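Local coordinates for protein TSC1 N-terminal domain (Chaetomium thermophilum, PDB 7A0M) that probably binds lysosomal phosphoinositides as the N-terminal part of TSC1, contributing to lysosomal recruitment of the TSC complex and so to mTORC1 regulation, at residues P84-P89 against F93-K98; D119-I124 against L178-K183; I273-L278 against A363-R368; I329-Y334 against M410-D415. All coordinates share one frame; numbering follows the deposited sequence.

Contact 1 (P84-P89 against F93-K98)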
loop_
_atom_site.group_PDB
_atom_site.type_symbol
_atom_site.label_atom_id
_atom_site.label_comp_id
_atom_site.label_asym_id
_atom_site.label_seq_id
_atom_site.Cartn_x
_atom_site.Cartn_y
_atom_site.Cartn_z
ATOM N N PRO B 84 -6.573 60.173 -1.362
ATOM C CA PRO B 84 -8.044 60.233 -1.319
ATOM C C PRO B 84 -8.620 61.421 -2.063
ATOM O O PRO B 84 -9.746 61.340 -2.571
ATOM C CB PRO B 84 -8.348 60.313 0.183
ATOM C CG PRO B 84 -7.167 59.703 0.840
ATOM C CD PRO B 84 -5.999 60.110 -0.004
ATOM N N GLY B 85 -7.882 62.523 -2.148
ATOM C CA GLY B 85 -8.359 63.707 -2.827
ATOM C C GLY B 85 -8.071 63.788 -4.308
ATOM O O GLY B 85 -8.378 64.812 -4.924
ATOM N N LEU B 86 -7.493 62.741 -4.910
ATOM C CA LEU B 86 -7.184 62.793 -6.337
ATOM C C LEU B 86 -8.438 62.673 -7.188
ATOM O O LEU B 86 -8.498 63.230 -8.292
ATOM C CB LEU B 86 -6.206 61.680 -6.709
ATOM C CG LEU B 86 -4.793 61.788 -6.139
ATOM C CD1 LEU B 86 -3.984 60.547 -6.480
ATOM C CD2 LEU B 86 -4.117 63.038 -6.671
ATOM N N GLY B 87 -9.437 61.944 -6.702
ATOM C CA GLY B 87 -10.687 61.814 -7.416
ATOM C C GLY B 87 -10.897 60.496 -8.135
ATOM O O GLY B 87 -11.122 59.458 -7.505
ATOM N N ALA B 88 -10.834 60.539 -9.461
ATOM C CA ALA B 88 -11.107 59.357 -10.264
ATOM C C ALA B 88 -10.075 58.269 -9.976
ATOM O O ALA B 88 -8.888 58.569 -9.800
ATOM C CB ALA B 88 -11.104 59.709 -11.752
ATOM N N PRO B 89 -10.492 57.000 -9.907
ATOM C CA PRO B 89 -9.524 55.923 -9.648
ATOM C C PRO B 89 -8.467 55.802 -10.723
ATOM O O PRO B 89 -7.409 55.212 -10.472
ATOM C CB PRO B 89 -10.403 54.666 -9.580
ATOM C CG PRO B 89 -11.765 55.175 -9.250
ATOM C CD PRO B 89 -11.876 56.504 -9.937
ATOM N N PHE B 93 -3.913 55.352 -10.536
ATOM C CA PHE B 93 -3.142 54.455 -11.392
ATOM C C PHE B 93 -2.155 55.230 -12.255
ATOM O O PHE B 93 -1.013 54.797 -12.438
ATOM C CB PHE B 93 -4.079 53.624 -12.266
ATOM C CG PHE B 93 -3.364 52.747 -13.257
ATOM C CD1 PHE B 93 -2.794 51.551 -12.857
ATOM C CD2 PHE B 93 -3.259 53.120 -14.587
ATOM C CE1 PHE B 93 -2.134 50.740 -13.762
ATOM C CE2 PHE B 93 -2.598 52.314 -15.498
ATOM C CZ PHE B 93 -2.035 51.122 -15.084
ATOM N N GLN B 94 -2.581 56.374 -12.797
ATOM C CA GLN B 94 -1.691 57.192 -13.615
ATOM C C GLN B 94 -0.444 57.604 -12.846
ATOM O O GLN B 94 0.655 57.648 -13.408
ATOM C CB GLN B 94 -2.445 58.423 -14.110
ATOM C CG GLN B 94 -3.479 58.126 -15.174
ATOM C CD GLN B 94 -4.395 59.305 -15.437
ATOM O OE1 GLN B 94 -4.066 60.448 -15.119
ATOM N NE2 GLN B 94 -5.567 59.025 -15.996
ATOM N N TRP B 95 -0.592 57.899 -11.555
ATOM C CA TRP B 95 0.567 58.274 -10.755
ATOM C C TRP B 95 1.400 57.048 -10.399
ATOM O O TRP B 95 2.632 57.088 -10.472
ATOM C CB TRP B 95 0.119 59.017 -9.500
ATOM C CG TRP B 95 -0.154 60.467 -9.749
ATOM C CD1 TRP B 95 -1.373 61.080 -9.766
ATOM C CD2 TRP B 95 0.809 61.482 -10.056
ATOM N NE1 TRP B 95 -1.227 62.417 -10.042
ATOM C CE2 TRP B 95 0.103 62.690 -10.227
ATOM C CE3 TRP B 95 2.201 61.490 -10.194
ATOM C CZ2 TRP B 95 0.740 63.891 -10.529
ATOM C CZ3 TRP B 95 2.831 62.684 -10.493
ATOM C CH2 TRP B 95 2.101 63.867 -10.657
ATOM N N TRP B 96 0.738 55.958 -10.002
ATOM C CA TRP B 96 1.440 54.703 -9.755
ATOM C C TRP B 96 2.172 54.236 -11.009
ATOM O O TRP B 96 3.332 53.812 -10.942
ATOM C CB TRP B 96 0.445 53.656 -9.249
ATOM C CG TRP B 96 1.054 52.356 -8.811
ATOM C CD1 TRP B 96 1.315 51.966 -7.529
ATOM C CD2 TRP B 96 1.393 51.240 -9.644
ATOM N NE1 TRP B 96 1.843 50.698 -7.516
ATOM C CE2 TRP B 96 1.895 50.226 -8.802
ATOM C CE3 TRP B 96 1.338 51.006 -11.022
ATOM C CZ2 TRP B 96 2.340 49.000 -9.292
ATOM C CZ3 TRP B 96 1.781 49.787 -11.506
ATOM C CH2 TRP B 96 2.274 48.801 -10.643
ATOM N N ASP B 97 1.502 54.304 -12.163
ATOM C CA ASP B 97 2.147 53.957 -13.426
ATOM C C ASP B 97 3.315 54.889 -13.722
ATOM O O ASP B 97 4.351 54.458 -14.244
ATOM C CB ASP B 97 1.117 54.024 -14.558
ATOM C CG ASP B 97 1.588 53.353 -15.834
ATOM O OD1 ASP B 97 2.740 52.879 -15.878
ATOM O OD2 ASP B 97 0.804 53.313 -16.806
ATOM N N LYS B 98 3.166 56.171 -13.389
ATOM C CA LYS B 98 4.205 57.152 -13.675
ATOM C C LYS B 98 5.427 56.977 -12.778
ATOM O O LYS B 98 6.554 57.239 -13.213
ATOM C CB LYS B 98 3.607 58.551 -13.545
ATOM C CG LYS B 98 4.493 59.705 -13.936
ATOM C CD LYS B 98 3.709 60.993 -13.751
ATOM C CE LYS B 98 4.468 62.196 -14.253
ATOM N NZ LYS B 98 4.792 62.106 -15.704
#
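Leu86 meets Trp95 through one branch of its isobutyl group: methyl CD1 lies 4.2 Å from Trp95 CD1, on the pyrrole part of the indole, and approaches the ring obliquely. Both CB atoms are directed at the opposing segment, which lets the side chains bridge the 10.0 Å between the CA atoms of Leu86 and Trp95. A second, polar point of contact lies closer to the start of helix 89-105. There the backbone N of Phe93 reaches the carbonyl O of Pro89 at 3.5 Å, a weak bond with the i to i+4 spacing of a helix, nearly straight at 165° but long. Phe93 turns its ring from this spot: with CG anti to the backbone N (chi1 175°), only CB stays near the Pro89 carbonyl, while the ring leads away from the loop and has Asp97 CB over one face, toward the rim. Between the two approaches lies Gly87, whose backbone angles would press a side chain against the preceding carbonyl. This is the junction of an interhelical loop with the first turns of helix 89-105 in an all-helical fold, its apolar side packed on helix 45-65, where Leu57 touches both Leu86 and Trp95, and on Phe75 of helix 69-81. The chemistry is thus divided: dispersion between a methyl and an indole holds the buried end, and one weak backbone bond belongs to the first turn of the helix into which the loop runs.

Contact 2 (D119-I124 against L178-K183)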
loop_
_atom_site.group_PDB
_atom_site.type_symbol
_atom_site.label_atom_id
_atom_site.label_comp_id
_atom_site.label_asym_id
_atom_site.label_seq_id
_atom_site.Cartn_x
_atom_site.Cartn_y
_atom_site.Cartn_z
ATOM N N ASP B 119 4.258 50.473 0.287
ATOM C CA ASP B 119 3.165 50.880 1.164
ATOM C C ASP B 119 2.123 51.689 0.401
ATOM O O ASP B 119 0.921 51.561 0.661
ATOM C CB ASP B 119 3.708 51.673 2.351
ATOM C CG ASP B 119 4.519 50.813 3.301
ATOM O OD1 ASP B 119 4.143 49.640 3.505
ATOM O OD2 ASP B 119 5.528 51.308 3.844
ATOM N N PHE B 120 2.564 52.528 -0.540
ATOM C CA PHE B 120 1.620 53.202 -1.428
ATOM C C PHE B 120 0.796 52.190 -2.212
ATOM O O PHE B 120 -0.419 52.354 -2.367
ATOM C CB PHE B 120 2.366 54.140 -2.376
ATOM C CG PHE B 120 1.467 54.892 -3.321
ATOM C CD1 PHE B 120 0.336 55.543 -2.856
ATOM C CD2 PHE B 120 1.764 54.958 -4.672
ATOM C CE1 PHE B 120 -0.488 56.237 -3.723
ATOM C CE2 PHE B 120 0.945 55.652 -5.543
ATOM C CZ PHE B 120 -0.181 56.292 -5.069
ATOM N N THR B 121 1.443 51.133 -2.710
ATOM C CA THR B 121 0.719 50.081 -3.414
ATOM C C THR B 121 -0.272 49.382 -2.489
ATOM O O THR B 121 -1.411 49.105 -2.882
ATOM C CB THR B 121 1.709 49.074 -4.000
ATOM O OG1 THR B 121 2.573 49.738 -4.931
ATOM C CG2 THR B 121 0.974 47.950 -4.707
ATOM N N LEU B 122 0.145 49.092 -1.254
ATOM C CA LEU B 122 -0.737 48.411 -0.310
ATOM C C LEU B 122 -1.924 49.289 0.070
ATOM O O LEU B 122 -3.038 48.786 0.256
ATOM C CB LEU B 122 0.048 47.992 0.933
ATOM C CG LEU B 122 1.115 46.918 0.710
ATOM C CD1 LEU B 122 1.981 46.747 1.949
ATOM C CD2 LEU B 122 0.468 45.598 0.317
ATOM N N GLU B 123 -1.705 50.599 0.198
ATOM C CA GLU B 123 -2.803 51.502 0.535
ATOM C C GLU B 123 -3.825 51.574 -0.591
ATOM O O GLU B 123 -5.030 51.692 -0.337
ATOM C CB GLU B 123 -2.255 52.895 0.845
ATOM C CG GLU B 123 -1.445 52.981 2.125
ATOM C CD GLU B 123 -0.601 54.238 2.193
ATOM O OE1 GLU B 123 -0.530 54.962 1.178
ATOM O OE2 GLU B 123 0.003 54.494 3.254
ATOM N N ILE B 124 -3.363 51.509 -1.842
ATOM C CA ILE B 124 -4.277 51.504 -2.981
ATOM C C ILE B 124 -5.150 50.256 -2.961
ATOM O O ILE B 124 -6.361 50.320 -3.211
ATOM C CB ILE B 124 -3.481 51.607 -4.296
ATOM C CG1 ILE B 124 -2.753 52.947 -4.380
ATOM C CG2 ILE B 124 -4.398 51.421 -5.494
ATOM C CD1 ILE B 124 -1.832 53.054 -5.575
ATOM N N LEU B 178 2.454 39.621 -5.860
ATOM C CA LEU B 178 1.739 38.772 -4.914
ATOM C C LEU B 178 0.604 39.532 -4.238
ATOM O O LEU B 178 -0.463 38.965 -3.980
ATOM C CB LEU B 178 2.712 38.213 -3.877
ATOM C CG LEU B 178 3.656 37.122 -4.389
ATOM C CD1 LEU B 178 4.476 36.535 -3.251
ATOM C CD2 LEU B 178 2.880 36.034 -5.114
ATOM N N ALA B 179 0.816 40.817 -3.941
ATOM C CA ALA B 179 -0.242 41.620 -3.334
ATOM C C ALA B 179 -1.399 41.826 -4.303
ATOM O O ALA B 179 -2.568 41.680 -3.929
ATOM C CB ALA B 179 0.318 42.964 -2.867
ATOM N N PHE B 180 -1.091 42.174 -5.555
ATOM C CA PHE B 180 -2.138 42.290 -6.566
ATOM C C PHE B 180 -2.792 40.942 -6.835
ATOM O O PHE B 180 -4.003 40.867 -7.077
ATOM C CB PHE B 180 -1.563 42.876 -7.856
ATOM C CG PHE B 180 -1.472 44.375 -7.854
ATOM C CD1 PHE B 180 -2.578 45.149 -8.161
ATOM C CD2 PHE B 180 -0.281 45.009 -7.551
ATOM C CE1 PHE B 180 -2.495 46.528 -8.162
ATOM C CE2 PHE B 180 -0.192 46.384 -7.551
ATOM C CZ PHE B 180 -1.299 47.144 -7.854
ATOM N N GLY B 181 -2.007 39.865 -6.799
ATOM C CA GLY B 181 -2.571 38.546 -7.027
ATOM C C GLY B 181 -3.456 38.088 -5.884
ATOM O O GLY B 181 -4.458 37.402 -6.098
ATOM N N LYS B 182 -3.094 38.452 -4.651
ATOM C CA LYS B 182 -3.942 38.125 -3.509
ATOM C C LYS B 182 -5.281 38.848 -3.584
ATOM O O LYS B 182 -6.306 38.304 -3.158
ATOM C CB LYS B 182 -3.223 38.471 -2.206
ATOM C CG LYS B 182 -3.958 38.026 -0.952
ATOM C CD LYS B 182 -3.244 38.494 0.305
ATOM C CE LYS B 182 -3.789 37.798 1.542
ATOM N NZ LYS B 182 -2.850 37.894 2.692
ATOM N N LYS B 183 -5.291 40.066 -4.127
ATOM C CA LYS B 183 -6.529 40.829 -4.234
ATOM C C LYS B 183 -7.379 40.357 -5.409
ATOM O O LYS B 183 -8.609 40.298 -5.304
ATOM C CB LYS B 183 -6.211 42.319 -4.365
ATOM C CG LYS B 183 -7.398 43.234 -4.127
ATOM C CD LYS B 183 -7.728 43.307 -2.643
ATOM C CE LYS B 183 -9.043 44.031 -2.397
ATOM N NZ LYS B 183 -9.021 45.419 -2.936
#
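Thr121 and Phe180 join helix 113-125 to helix 168-183 in an all-helical fold whose layered helices are consistent with the alpha-solenoid architecture of HEAT-like proteins. The tight side of the interface is buried. Here the Thr121 methyl CG2 presses on the far end of the Phe180 ring, 3.4 Å from CE2, and the two side chains cross at about a right angle. Because CG2 stands anti to the backbone N of Thr121, the methyl faces the ring while the hydroxyl is turned to its own helix; OG1 is hydrogen-bonded to Phe117 O and to Trp96 NE1, so this buried polar atom has two partners. Trp144 and Phe141 add further aromatic contacts to Phe180.

The other side is looser and opens toward solvent. Leu122, largely exposed, sends one methyl across to Ala179, whose small side chain is consistent with the 7.5 Å between the CA atoms of Leu122 and Ala179. These two residues touch only through carbon, and the interface between the segments is wholly apolar. Beyond it, Lys183 NZ bonds to the backbone O of Leu125, just past the first segment. At the loose edge the meeting comes down to one pair of methyl carbons, Leu122 CD2 and Ala179 CB, 4.1 Å apart.

Contact 3 (I273-L278 against A363-R368)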
loop_
_atom_site.group_PDB
_atom_site.type_symbol
_atom_site.label_atom_id
_atom_site.label_comp_id
_atom_site.label_asym_id
_atom_site.label_seq_id
_atom_site.Cartn_x
_atom_site.Cartn_y
_atom_site.Cartn_z
ATOM N N ILE B 273 -0.977 12.370 -19.265
ATOM C CA ILE B 273 0.233 13.092 -18.881
ATOM C C ILE B 273 1.133 12.206 -18.031
ATOM O O ILE B 273 2.356 12.179 -18.219
ATOM C CB ILE B 273 -0.132 14.398 -18.151
ATOM C CG1 ILE B 273 -0.748 15.401 -19.130
ATOM C CG2 ILE B 273 1.094 14.999 -17.471
ATOM C CD1 ILE B 273 -1.261 16.660 -18.468
ATOM N N TYR B 274 0.547 11.463 -17.089
ATOM C CA TYR B 274 1.335 10.541 -16.276
ATOM C C TYR B 274 2.032 9.497 -17.139
ATOM O O TYR B 274 3.210 9.189 -16.924
ATOM C CB TYR B 274 0.446 9.864 -15.232
ATOM C CG TYR B 274 1.071 8.631 -14.618
ATOM C CD1 TYR B 274 1.999 8.738 -13.593
ATOM C CD2 TYR B 274 0.731 7.360 -15.065
ATOM C CE1 TYR B 274 2.574 7.614 -13.032
ATOM C CE2 TYR B 274 1.301 6.231 -14.510
ATOM C CZ TYR B 274 2.221 6.364 -13.494
ATOM O OH TYR B 274 2.791 5.241 -12.936
ATOM N N ALA B 275 1.317 8.938 -18.118
ATOM C CA ALA B 275 1.909 7.915 -18.976
ATOM C C ALA B 275 3.046 8.484 -19.816
ATOM O O ALA B 275 4.057 7.808 -20.038
ATOM C CB ALA B 275 0.836 7.294 -19.867
ATOM N N ARG B 276 2.899 9.722 -20.296
ATOM C CA ARG B 276 3.965 10.340 -21.079
ATOM C C ARG B 276 5.213 10.549 -20.233
ATOM O O ARG B 276 6.328 10.225 -20.656
ATOM C CB ARG B 276 3.497 11.674 -21.663
ATOM C CG ARG B 276 4.540 12.313 -22.567
ATOM C CD ARG B 276 4.396 13.822 -22.644
ATOM N NE ARG B 276 5.328 14.393 -23.615
ATOM C CZ ARG B 276 5.731 15.658 -23.612
ATOM N NH1 ARG B 276 5.296 16.497 -22.682
ATOM N NH2 ARG B 276 6.582 16.084 -24.536
ATOM N N LEU B 277 5.042 11.100 -19.029
ATOM C CA LEU B 277 6.188 11.350 -18.162
ATOM C C LEU B 277 6.795 10.053 -17.646
ATOM O O LEU B 277 7.991 10.010 -17.336
ATOM C CB LEU B 277 5.775 12.249 -16.996
ATOM C CG LEU B 277 5.072 13.552 -17.387
ATOM C CD1 LEU B 277 4.894 14.466 -16.181
ATOM C CD2 LEU B 277 5.821 14.261 -18.505
ATOM N N LEU B 278 5.989 8.992 -17.543
ATOM C CA LEU B 278 6.513 7.697 -17.124
ATOM C C LEU B 278 7.537 7.155 -18.115
ATOM O O LEU B 278 8.451 6.421 -17.723
ATOM C CB LEU B 278 5.362 6.707 -16.937
ATOM C CG LEU B 278 5.674 5.401 -16.206
ATOM C CD1 LEU B 278 6.122 5.683 -14.778
ATOM C CD2 LEU B 278 4.459 4.485 -16.215
ATOM N N ALA B 363 1.358 -3.375 -20.666
ATOM C CA ALA B 363 2.278 -4.091 -19.786
ATOM C C ALA B 363 3.442 -3.206 -19.357
ATOM O O ALA B 363 3.896 -3.276 -18.209
ATOM C CB ALA B 363 2.791 -5.353 -20.477
ATOM N N GLU B 364 3.940 -2.365 -20.266
ATOM C CA GLU B 364 5.060 -1.493 -19.928
ATOM C C GLU B 364 4.649 -0.413 -18.932
ATOM O O GLU B 364 5.421 -0.069 -18.030
ATOM C CB GLU B 364 5.633 -0.870 -21.199
ATOM C CG GLU B 364 6.410 -1.839 -22.075
ATOM C CD GLU B 364 6.786 -1.238 -23.415
ATOM O OE1 GLU B 364 6.424 -0.069 -23.665
ATOM O OE2 GLU B 364 7.443 -1.932 -24.218
ATOM N N ILE B 365 3.443 0.143 -19.086
ATOM C CA ILE B 365 2.946 1.116 -18.116
ATOM C C ILE B 365 2.799 0.472 -16.743
ATOM O O ILE B 365 3.160 1.065 -15.719
ATOM C CB ILE B 365 1.617 1.728 -18.599
ATOM C CG1 ILE B 365 1.832 2.550 -19.870
ATOM C CG2 ILE B 365 0.994 2.589 -17.506
ATOM C CD1 ILE B 365 2.358 3.945 -19.620
ATOM N N ARG B 366 2.270 -0.753 -16.701
ATOM C CA ARG B 366 2.127 -1.466 -15.435
ATOM C C ARG B 366 3.483 -1.736 -14.797
ATOM O O ARG B 366 3.679 -1.492 -13.600
ATOM C CB ARG B 366 1.377 -2.777 -15.656
ATOM C CG ARG B 366 -0.108 -2.622 -15.873
ATOM C CD ARG B 366 -0.785 -3.973 -15.807
ATOM N NE ARG B 366 -0.702 -4.709 -17.063
ATOM C CZ ARG B 366 -1.677 -4.746 -17.965
ATOM N NH1 ARG B 366 -2.808 -4.088 -17.749
ATOM N NH2 ARG B 366 -1.522 -5.441 -19.083
ATOM N N GLU B 367 4.429 -2.253 -15.584
ATOM C CA GLU B 367 5.724 -2.635 -15.033
ATOM C C GLU B 367 6.463 -1.428 -14.468
ATOM O O GLU B 367 7.162 -1.537 -13.453
ATOM C CB GLU B 367 6.562 -3.331 -16.105
ATOM C CG GLU B 367 7.732 -4.138 -15.564
ATOM C CD GLU B 367 7.292 -5.271 -14.654
ATOM O OE1 GLU B 367 7.045 -5.020 -13.455
ATOM O OE2 GLU B 367 7.186 -6.417 -15.140
ATOM N N ARG B 368 6.314 -0.266 -15.105
ATOM C CA ARG B 368 6.937 0.950 -14.599
ATOM C C ARG B 368 6.154 1.576 -13.453
ATOM O O ARG B 368 6.718 2.377 -12.700
ATOM C CB ARG B 368 7.100 1.968 -15.729
ATOM C CG ARG B 368 8.106 1.557 -16.789
ATOM C CD ARG B 368 8.491 2.736 -17.663
ATOM N NE ARG B 368 9.612 2.421 -18.543
ATOM C CZ ARG B 368 10.479 3.320 -18.995
ATOM N NH1 ARG B 368 10.358 4.595 -18.647
ATOM N NH2 ARG B 368 11.470 2.948 -19.793
#
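Arg368 presents the edge of its guanidinium to Leu278: the carbonyl O lies near the guanidinium plane, 14° out of it, and 2.8 Å from NH1. The donor sits in the carbonyl plane on a lone pair of that oxygen, although the N-H direction is bent, at 140°. Phe279 engages the same cation through a cation-pi contact, and Asp281 OD1 forms a salt bridge with NH1, so one nitrogen serves both a backbone oxygen and a carboxylate. An Arg368 chain extended from CG to NE carries the group there, sliding past Leu278 in the opposite direction, with Arg368 CB 3.7 Å from Leu278 CD2. A leucine in its place would probably leave the Leu278 carbonyl without this donor and the Asp281 carboxylate without its positive mate. Next to the polar edge, the packing is aliphatic. Methyl CD1 of Ile365 touches two side chains of the other helix, 3.7 Å from Ala275 CB and 4.0 Å from Leu278 CD2. The short helical segments approach to 10.7 Å between axes and cross at 77°, and the whole is a steep helix-helix packing, an apolar patch fringed by an arginine bond to a backbone carbonyl, within an all-helical fold.

Contact 4 (I329-Y334 against M410-D415)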
loop_
_atom_site.group_PDB
_atom_site.type_symbol
_atom_site.label_atom_id
_atom_site.label_comp_id
_atom_site.label_asym_id
_atom_site.label_seq_id
_atom_site.Cartn_x
_atom_site.Cartn_y
_atom_site.Cartn_z
ATOM N N ILE B 329 -0.738 12.244 -5.932
ATOM C CA ILE B 329 -1.908 13.114 -5.938
ATOM C C ILE B 329 -3.012 12.533 -6.816
ATOM O O ILE B 329 -4.200 12.682 -6.505
ATOM C CB ILE B 329 -1.517 14.545 -6.366
ATOM C CG1 ILE B 329 -2.625 15.535 -6.004
ATOM C CG2 ILE B 329 -1.198 14.618 -7.854
ATOM C CD1 ILE B 329 -2.911 15.605 -4.519
ATOM N N LEU B 330 -2.654 11.857 -7.911
ATOM C CA LEU B 330 -3.665 11.201 -8.736
ATOM C C LEU B 330 -4.284 10.020 -8.001
ATOM O O LEU B 330 -5.509 9.846 -8.001
ATOM C CB LEU B 330 -3.052 10.745 -10.061
ATOM C CG LEU B 330 -2.604 11.813 -11.057
ATOM C CD1 LEU B 330 -1.958 11.157 -12.268
ATOM C CD2 LEU B 330 -3.776 12.684 -11.479
ATOM N N TYR B 331 -3.447 9.197 -7.367
ATOM C CA TYR B 331 -3.949 8.059 -6.608
ATOM C C TYR B 331 -4.712 8.505 -5.368
ATOM O O TYR B 331 -5.649 7.821 -4.939
ATOM C CB TYR B 331 -2.786 7.142 -6.226
ATOM C CG TYR B 331 -3.171 5.956 -5.373
ATOM C CD1 TYR B 331 -3.790 4.846 -5.931
ATOM C CD2 TYR B 331 -2.901 5.941 -4.012
ATOM C CE1 TYR B 331 -4.138 3.756 -5.155
ATOM C CE2 TYR B 331 -3.245 4.858 -3.227
ATOM C CZ TYR B 331 -3.864 3.769 -3.804
ATOM O OH TYR B 331 -4.206 2.688 -3.025
ATOM N N GLY B 332 -4.330 9.639 -4.778
ATOM C CA GLY B 332 -5.033 10.123 -3.603
ATOM C C GLY B 332 -6.418 10.658 -3.904
ATOM O O GLY B 332 -7.323 10.545 -3.071
ATOM N N LEU B 333 -6.608 11.243 -5.087
ATOM C CA LEU B 333 -7.871 11.882 -5.437
ATOM C C LEU B 333 -8.832 10.932 -6.146
ATOM O O LEU B 333 -10.016 10.877 -5.803
ATOM C CB LEU B 333 -7.611 13.119 -6.303
ATOM C CG LEU B 333 -6.840 14.242 -5.606
ATOM C CD1 LEU B 333 -6.696 15.457 -6.512
ATOM C CD2 LEU B 333 -7.521 14.617 -4.302
ATOM N N TYR B 334 -8.347 10.191 -7.142
ATOM C CA TYR B 334 -9.183 9.276 -7.923
ATOM C C TYR B 334 -8.453 7.951 -8.097
ATOM O O TYR B 334 -8.009 7.604 -9.197
ATOM C CB TYR B 334 -9.550 9.892 -9.275
ATOM C CG TYR B 334 -10.454 11.097 -9.162
ATOM C CD1 TYR B 334 -9.928 12.375 -9.024
ATOM C CD2 TYR B 334 -11.836 10.957 -9.185
ATOM C CE1 TYR B 334 -10.751 13.479 -8.915
ATOM C CE2 TYR B 334 -12.667 12.055 -9.077
ATOM C CZ TYR B 334 -12.119 13.312 -8.943
ATOM O OH TYR B 334 -12.943 14.409 -8.835
HETATM N N MSE B 410 -0.859 12.211 1.685
HETATM C CA MSE B 410 0.439 11.826 2.226
HETATM C C MSE B 410 0.321 10.634 3.170
HETATM O O MSE B 410 1.256 9.845 3.301
HETATM C CB MSE B 410 1.090 13.008 2.946
HETATM C CG MSE B 410 1.455 14.157 2.024
HETATM SE SE MSE B 410 2.713 13.613 0.635
HETATM C CE MSE B 410 2.211 14.895 -0.744
ATOM N N ALA B 411 -0.836 10.504 3.823
ATOM C CA ALA B 411 -1.061 9.379 4.725
ATOM C C ALA B 411 -1.063 8.040 4.003
ATOM O O ALA B 411 -0.961 6.999 4.661
ATOM C CB ALA B 411 -2.380 9.564 5.477
ATOM N N LEU B 412 -1.177 8.043 2.677
ATOM C CA LEU B 412 -1.132 6.828 1.878
ATOM C C LEU B 412 0.283 6.437 1.473
ATOM O O LEU B 412 0.485 5.317 0.993
ATOM C CB LEU B 412 -1.991 7.002 0.622
ATOM C CG LEU B 412 -3.469 7.303 0.875
ATOM C CD1 LEU B 412 -4.125 7.823 -0.390
ATOM C CD2 LEU B 412 -4.189 6.066 1.388
ATOM N N VAL B 413 1.257 7.321 1.663
ATOM C CA VAL B 413 2.618 7.110 1.181
ATOM C C VAL B 413 3.418 6.354 2.231
ATOM O O VAL B 413 3.417 6.721 3.413
ATOM C CB VAL B 413 3.291 8.450 0.839
ATOM C CG1 VAL B 413 4.723 8.225 0.373
ATOM C CG2 VAL B 413 2.490 9.190 -0.220
ATOM N N VAL B 414 4.102 5.299 1.800
ATOM C CA VAL B 414 4.958 4.505 2.673
ATOM C C VAL B 414 6.377 5.047 2.541
ATOM O O VAL B 414 7.049 4.813 1.534
ATOM C CB VAL B 414 4.899 3.015 2.317
ATOM C CG1 VAL B 414 5.682 2.193 3.331
ATOM C CG2 VAL B 414 3.455 2.543 2.233
ATOM N N ASP B 415 6.832 5.775 3.557
ATOM C CA ASP B 415 8.171 6.351 3.537
ATOM C C ASP B 415 8.790 6.383 4.931
ATOM O O ASP B 415 10.013 6.384 5.077
ATOM C CB ASP B 415 8.139 7.763 2.941
ATOM C CG ASP B 415 7.193 8.693 3.682
ATOM O OD1 ASP B 415 6.510 8.242 4.625
ATOM O OD2 ASP B 415 7.134 9.886 3.315
#
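Gly332 and Leu412 have their CA atoms 7.5 Å apart where the last turn of helix 323-333 meets a type I beta turn, Met410 (selenomethionine in this structure) to Val413, closed by a 3.0 Å bond from Val413 N to Met410 O. Leu412 occupies the third position of that turn and sends its side chain at the helix. Its methyl CD1 does all the close touching, settling beside two consecutive residues: it is 4.1 Å from Gly332 CA and 4.2 Å from Tyr331 CE2. The leucine and the tyrosine cross obliquely, and the methyl comes to the ring at a slant. With no side chain on Gly332, the methyl rests directly against the helix backbone. Tyr331 holds CG anti to its own N (chi1 177°), which swings the ring out beside the leucine. The contact between the two segments is therefore purely apolar, one methyl of the branched leucine side chain lodged against a glycine and an aromatic ring.

The polar atoms look elsewhere. Tyr331 OH bonds to Leu377 O, and the backbone of Leu412 bonds to that same residue, so the 377 region links both partners. The second subunit closes in as well: its Leu378 packs on Tyr331 and its Arg373 on Leu412, placing the contact beside the dimer interface. In the fold, which has no strands, helix 323-333 leans with Leu330 on helix 267-278 and with Ile329 and Leu333 on helix 402-410, from whose end the chain runs into the turn.

In the fold
The four contacts fall into two pairs in an elongated, all-helical chain, contact 2 nearest its middle and contacts 1, 3 and 4 farther out. Contacts 1 and 2 come first, 15 Å apart between centres; they touch through Trp96, which reaches Thr121, Ile124, Phe120 and Phe180, and their helices 89-105 and 113-125 are consecutive. Contacts 3 and 4 have centres 17 Å apart; their segments alternate along the chain, and helices 267-278 and 323-333, which touch through Tyr274 and Leu330, are each met by a later segment. The two pairs do not touch, with nearest atoms about 21 Å apart (contacts 2 and 4), and further helices lie between them in the chain. The second subunit meets the later pair.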